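Local atomic coordinates of putative polyketide cyclase (PDB entry 3K0Z), a protein that is of unknown function but, as a putative lipoprotein of the SnoaL-like polyketide cyclase family, may act as a cyclase. Residues E9-L13 with A33-H38. Residues are numbered along the deposited sequence; the frame is centred on the assembly and turned at random.
Sequences EVQLL and ATEMVH
Residues 9-13 are extended (from Val10 to Leu13, phi -95° to -76°, psi between 112° at Gln11 and 152° at Leu12) and run in the same direction as residues 33-38, about one and a half turns of helix 30-49, with CA atoms 5.5 Å apart at Val10-Thr34 and 6.6 Å at Leu13-His38. Val10 (chi1 t) points at the helix, its CG2 3.9 Å from Ala33 CB and its CG1 4.0 Å from Val37 CB. The Gln11 backbone is held at both ends: a water lies 2.8 Å from Gln11 N and donates to Thr34 OG1, also at 2.8 Å, while Gln11 O accepts from His38 NE2 at 2.8 Å. Thr34 OG1 is also hydrogen-bonded to Gln30 O, one turn back. Leu12 starts away from the helix but bends back, CD2 reaching Val37 CG1 at 3.4 Å. Leu13 covers the His38 ring in a CH-pi contact, CG 3.5 Å from the centroid; Leu13 N is hydrogen-bonded to Gln41 OE1. In this NTF2-like fold the long N-terminal helix packs on the sheet, Val37 meeting strand 93-103, while residues 9-13 flank it beside strand 22-24.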
ATOM      1  N   GLU A   9      -5.264  -1.341 -24.627  1.00 45.50           N
ATOM      2  CA  GLU A   9      -4.259  -0.394 -24.015  1.00 45.34           C
ATOM      3  C   GLU A   9      -4.795   0.990 -23.633  1.00 41.32           C
ATOM      4  O   GLU A   9      -5.665   1.548 -24.301  1.00 41.41           O
ATOM      5  CB  GLU A   9      -3.075  -0.181 -24.957  1.00 46.19           C
ATOM      6  CG  GLU A   9      -1.973  -1.232 -24.852  1.00 51.21           C
ATOM      7  CD  GLU A   9      -0.609  -0.644 -25.199  1.00 47.65           C
ATOM      8  N   VAL A  10      -4.240   1.554 -22.568  1.00 36.88           N
ATOM      9  CA  VAL A  10      -4.618   2.878 -22.148  1.00 33.99           C
ATOM     10  C   VAL A  10      -3.653   3.917 -22.723  1.00 29.85           C
ATOM     11  O   VAL A  10      -2.436   3.813 -22.613  1.00 25.03           O
ATOM     12  CB  VAL A  10      -4.669   3.014 -20.588  1.00 34.81           C
ATOM     13  CG1 VAL A  10      -4.879   4.468 -20.193  1.00 35.24           C
ATOM     14  CG2 VAL A  10      -5.781   2.133 -20.002  1.00 31.72           C
ATOM     15  N   GLN A  11      -4.223   4.958 -23.300  1.00 26.29           N
ATOM     16  CA  GLN A  11      -3.454   6.084 -23.763  1.00 25.56           C
ATOM     17  C   GLN A  11      -3.268   7.041 -22.593  1.00 25.76           C
ATOM     18  O   GLN A  11      -4.238   7.666 -22.115  1.00 25.64           O
ATOM     19  CB  GLN A  11      -4.195   6.774 -24.891  1.00 24.84           C
ATOM     20  CG  GLN A  11      -3.432   7.886 -25.508  1.00 30.83           C
ATOM     21  CD  GLN A  11      -4.215   8.548 -26.638  1.00 29.48           C
ATOM     22  OE1 GLN A  11      -4.758   7.855 -27.508  1.00 23.97           O
ATOM     23  NE2 GLN A  11      -4.283   9.880 -26.613  1.00 26.74           N
ATOM     24  N   LEU A  12      -2.024   7.160 -22.138  1.00 22.00           N
ATOM     25  CA  LEU A  12      -1.701   7.966 -20.982  1.00 21.40           C
ATOM     26  C   LEU A  12      -1.683   9.454 -21.290  1.00 21.19           C
ATOM     27  O   LEU A  12      -1.366   9.854 -22.418  1.00 20.90           O
ATOM     28  CB  LEU A  12      -0.325   7.563 -20.445  1.00 18.78           C
ATOM     29  CG  LEU A  12      -0.157   6.134 -19.957  1.00 25.50           C
ATOM     30  CD1 LEU A  12       1.317   5.901 -19.713  1.00 25.09           C
ATOM     31  CD2 LEU A  12      -1.010   5.805 -18.693  1.00 18.38           C
ATOM     32  N   LEU A  13      -1.982  10.261 -20.265  1.00 19.62           N
ATOM     33  CA  LEU A  13      -1.915  11.699 -20.382  1.00 19.69           C
ATOM     34  C   LEU A  13      -0.455  12.124 -20.343  1.00 21.37           C
ATOM     35  O   LEU A  13       0.367  11.579 -19.582  1.00 19.63           O
ATOM     36  CB  LEU A  13      -2.678  12.383 -19.240  1.00 21.02           C
ATOM     37  CG  LEU A  13      -4.209  12.341 -19.195  1.00 19.42           C
ATOM     38  CD1 LEU A  13      -4.681  12.932 -17.870  1.00 19.64           C
ATOM     39  CD2 LEU A  13      -4.827  13.052 -20.370  1.00 20.64           C
ATOM     40  N   ALA A  33     -11.145   1.833 -18.066  1.00 17.53           N
ATOM     41  CA  ALA A  33      -9.734   1.737 -17.663  1.00 15.75           C
ATOM     42  C   ALA A  33      -9.005   3.090 -17.796  1.00 18.55           C
ATOM     43  O   ALA A  33      -8.216   3.471 -16.928  1.00 20.20           O
ATOM     44  CB  ALA A  33      -8.996   0.651 -18.484  1.00 19.90           C
ATOM     45  N   THR A  34      -9.287   3.803 -18.869  1.00 19.85           N
ATOM     46  CA  THR A  34      -8.609   5.080 -19.153  1.00 21.97           C
ATOM     47  C   THR A  34      -8.986   6.129 -18.122  1.00 23.17           C
ATOM     48  O   THR A  34      -8.134   6.874 -17.658  1.00 23.71           O
ATOM     49  CB  THR A  34      -8.982   5.573 -20.557  1.00 21.57           C
ATOM     50  OG1 THR A  34      -8.563   4.613 -21.528  1.00 20.58           O
ATOM     51  CG2 THR A  34      -8.337   6.894 -20.891  1.00 21.39           C
ATOM     52  N   GLU A  35     -10.265   6.203 -17.756  1.00 23.49           N
ATOM     53  CA  GLU A  35     -10.623   7.239 -16.803  1.00 24.33           C
ATOM     54  C   GLU A  35     -10.054   6.975 -15.371  1.00 22.72           C
ATOM     55  O   GLU A  35      -9.747   7.901 -14.624  1.00 21.96           O
ATOM     56  CB  GLU A  35     -12.124   7.491 -16.839  1.00 26.65           C
ATOM     57  CG  GLU A  35     -12.932   6.420 -16.187  1.00 29.32           C
ATOM     58  CD  GLU A  35     -14.410   6.439 -16.580  1.00 30.30           C
ATOM     59  OE1 GLU A  35     -14.822   7.324 -17.359  1.00 31.13           O
ATOM     60  OE2 GLU A  35     -15.162   5.546 -16.083  1.00 38.89           O
HETATM   61  N   MSE A  36      -9.878   5.722 -15.010  1.00 19.46           N
HETATM   62  CA  MSE A  36      -9.244   5.373 -13.744  1.00 18.37           C
HETATM   63  C   MSE A  36      -7.750   5.679 -13.774  1.00 19.66           C
HETATM   64  O   MSE A  36      -7.202   6.243 -12.807  1.00 19.62           O
HETATM   65  CB  MSE A  36      -9.522   3.897 -13.436  1.00 21.55           C
HETATM   66  CG  MSE A  36     -10.953   3.667 -13.112  1.00 18.74           C
HETATM   67 SE   MSE A  36     -11.401   1.788 -13.055  0.75 25.69          SE
HETATM   68  CE  MSE A  36     -10.923   1.406 -11.153  1.00 21.04           C
ATOM     69  N   VAL A  37      -7.071   5.339 -14.864  1.00 18.30           N
ATOM     70  CA  VAL A  37      -5.621   5.618 -14.972  1.00 18.25           C
ATOM     71  C   VAL A  37      -5.389   7.136 -14.989  1.00 18.45           C
ATOM     72  O   VAL A  37      -4.509   7.640 -14.302  1.00 18.19           O
ATOM     73  CB  VAL A  37      -4.989   4.931 -16.209  1.00 17.98           C
ATOM     74  CG1 VAL A  37      -3.624   5.464 -16.475  1.00 17.61           C
ATOM     75  CG2 VAL A  37      -4.945   3.406 -16.000  1.00 17.71           C
ATOM     76  N   HIS A  38      -6.219   7.871 -15.730  1.00 17.84           N
ATOM     77  CA  HIS A  38      -6.098   9.315 -15.821  1.00 16.96           C
ATOM     78  C   HIS A  38      -6.343   9.983 -14.472  1.00 19.96           C
ATOM     79  O   HIS A  38      -5.682  10.950 -14.153  1.00 21.11           O
ATOM     80  CB  HIS A  38      -7.068   9.851 -16.872  1.00 20.75           C
ATOM     81  CG  HIS A  38      -6.611   9.607 -18.276  1.00 19.50           C
ATOM     82  ND1 HIS A  38      -7.252  10.137 -19.374  1.00 14.87           N
ATOM     83  CD2 HIS A  38      -5.537   8.928 -18.749  1.00 16.95           C
ATOM     84  CE1 HIS A  38      -6.608   9.755 -20.472  1.00 20.15           C
ATOM     85  NE2 HIS A  38      -5.551   9.032 -20.111  1.00 15.30           N
TER
HETATM   86  O   HOH W   1      -6.939   5.716 -23.554  1.00 38.42           O